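Local coordinates for FERM, RhoGEF and pleckstrin domain protein 2 (PDB 6D21), which probably acts as a guanine nucleotide exchange factor for RAC1 in semaphorin signalling and actin remodelling, the piece here being its FERM domain, at residues K82-D87 / E187-R192. Residues are numbered along the deposited sequence; the frame is centred on the assembly and turned at random.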
# COMPACT_ATOMS: atom_id res chain seq x y z
N LYS A 82 1.40 3.69 -3.95
CA LYS A 82 0.21 3.48 -4.79
C LYS A 82 0.39 2.25 -5.69
O LYS A 82 -0.54 1.49 -5.91
CB LYS A 82 -0.04 4.72 -5.66
CG LYS A 82 -1.50 5.05 -5.92
CD LYS A 82 -2.11 4.22 -7.02
CE LYS A 82 -3.54 4.69 -7.33
NZ LYS A 82 -4.47 4.46 -6.19
N PHE A 83 1.60 2.09 -6.22
CA PHE A 83 1.91 1.00 -7.16
C PHE A 83 3.05 0.13 -6.64
O PHE A 83 4.17 0.62 -6.50
CB PHE A 83 2.30 1.57 -8.54
CG PHE A 83 1.24 2.45 -9.17
CD1 PHE A 83 0.04 1.91 -9.60
CD2 PHE A 83 1.46 3.81 -9.34
CE1 PHE A 83 -0.93 2.71 -10.19
CE2 PHE A 83 0.49 4.61 -9.92
CZ PHE A 83 -0.71 4.06 -10.34
N PHE A 84 2.78 -1.13 -6.35
CA PHE A 84 3.83 -2.02 -5.86
C PHE A 84 4.47 -2.76 -7.05
O PHE A 84 3.78 -3.46 -7.79
CB PHE A 84 3.27 -3.04 -4.85
CG PHE A 84 2.84 -2.44 -3.52
CD1 PHE A 84 1.63 -1.79 -3.39
CD2 PHE A 84 3.65 -2.57 -2.40
CE1 PHE A 84 1.22 -1.25 -2.17
CE2 PHE A 84 3.26 -2.05 -1.18
CZ PHE A 84 2.05 -1.38 -1.06
N PRO A 85 5.78 -2.58 -7.24
CA PRO A 85 6.41 -3.33 -8.34
C PRO A 85 6.67 -4.76 -7.91
O PRO A 85 6.67 -5.04 -6.71
CB PRO A 85 7.72 -2.58 -8.58
CG PRO A 85 8.07 -1.99 -7.22
CD PRO A 85 6.75 -1.77 -6.48
N PRO A 86 6.90 -5.67 -8.87
CA PRO A 86 7.12 -7.06 -8.50
C PRO A 86 8.30 -7.25 -7.54
O PRO A 86 8.25 -8.15 -6.71
CB PRO A 86 7.38 -7.75 -9.84
CG PRO A 86 7.58 -6.68 -10.82
CD PRO A 86 6.84 -5.49 -10.33
N ASP A 87 9.33 -6.40 -7.61
CA ASP A 87 10.45 -6.56 -6.69
C ASP A 87 11.06 -5.23 -6.28
O ASP A 87 12.00 -4.73 -6.92
CB ASP A 87 11.53 -7.47 -7.32
CG ASP A 87 12.73 -7.69 -6.41
OD1 ASP A 87 12.69 -7.25 -5.24
OD2 ASP A 87 13.72 -8.31 -6.86
N GLU A 187 1.76 -13.65 -0.34
CA GLU A 187 0.54 -13.54 -1.13
C GLU A 187 -0.16 -12.21 -0.93
O GLU A 187 -0.75 -11.66 -1.86
CB GLU A 187 -0.41 -14.69 -0.77
CG GLU A 187 -1.63 -14.80 -1.64
CD GLU A 187 -2.49 -15.99 -1.24
OE1 GLU A 187 -2.60 -16.93 -2.05
OE2 GLU A 187 -3.06 -15.98 -0.12
N MET A 188 -0.10 -11.67 0.29
CA MET A 188 -0.80 -10.43 0.59
C MET A 188 0.01 -9.14 0.37
O MET A 188 -0.48 -8.05 0.65
CB MET A 188 -1.30 -10.46 2.04
CG MET A 188 -2.38 -11.50 2.25
SD MET A 188 -3.86 -11.01 1.33
CE MET A 188 -4.44 -9.68 2.38
N PHE A 189 1.25 -9.26 -0.09
CA PHE A 189 2.09 -8.10 -0.33
C PHE A 189 1.49 -7.19 -1.39
O PHE A 189 1.21 -7.64 -2.50
CB PHE A 189 3.50 -8.53 -0.76
CG PHE A 189 4.38 -7.37 -1.20
CD1 PHE A 189 4.83 -6.43 -0.28
CD2 PHE A 189 4.76 -7.23 -2.52
CE1 PHE A 189 5.64 -5.37 -0.68
CE2 PHE A 189 5.59 -6.17 -2.93
CZ PHE A 189 6.02 -5.26 -2.01
N GLY A 190 1.29 -5.92 -1.05
CA GLY A 190 0.75 -4.94 -1.99
C GLY A 190 -0.76 -5.10 -2.21
O GLY A 190 -1.36 -4.36 -2.98
N VAL A 191 -1.38 -6.05 -1.52
CA VAL A 191 -2.79 -6.33 -1.77
C VAL A 191 -3.73 -5.34 -1.04
O VAL A 191 -3.56 -5.07 0.16
CB VAL A 191 -3.14 -7.78 -1.36
CG1 VAL A 191 -4.64 -8.01 -1.37
CG2 VAL A 191 -2.43 -8.77 -2.27
N ARG A 192 -4.68 -4.77 -1.78
CA ARG A 192 -5.75 -3.97 -1.17
C ARG A 192 -7.11 -4.46 -1.65
O ARG A 192 -7.44 -4.36 -2.84
CB ARG A 192 -5.57 -2.48 -1.48
CG ARG A 192 -4.62 -1.76 -0.52
CD ARG A 192 -3.22 -1.87 -1.03
NE ARG A 192 -2.21 -1.17 -0.24
CZ ARG A 192 -1.45 -1.74 0.69
NH1 ARG A 192 -1.60 -3.04 0.99
NH2 ARG A 192 -0.53 -1.02 1.30
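Gly190 CA lies over the centre of one face of the Phe84 ring, 3.5 Å from the centroid and 8° off the normal, a CH-pi contact, while Phe189 CZ meets the ring's edge at CD2 and Arg192 NH2 meets it beside CZ. The CD2/CE2 side of the rim points at the face of Phe189: centroids 5.2 Å apart and planes at 81° define a T-shaped pair, with Phe84 CD2 3.6 Å from Phe189 CZ. In this FERM domain the contact joins two linkers, one leaving the ubiquitin-like lobe after strand 76-81, the other entering the PH-like lobe before strand 194-197. Gly190 occupies a type II beta turn, Met188 to Val191, closed by Val191 N to Met188 O; its positive phi (76°) suits glycine, and a CB would collide with Phe84 CG. From helix 94-110 of the central lobe, Phe100 and Gln103 also touch Phe84, so the two linkers meet against that lobe. An alanine in place of Phe84 would probably leave a gap between the linkers and deprive Phe189 of its edge-on partner. The Arg192 chain bends at chi2 and its guanidinium turns one face to Phe84 CE1 and CZ; NH2 makes a salt bridge with Asp107, and NH1 donates to Val191 O at 2.9 Å, from above the carbonyl plane.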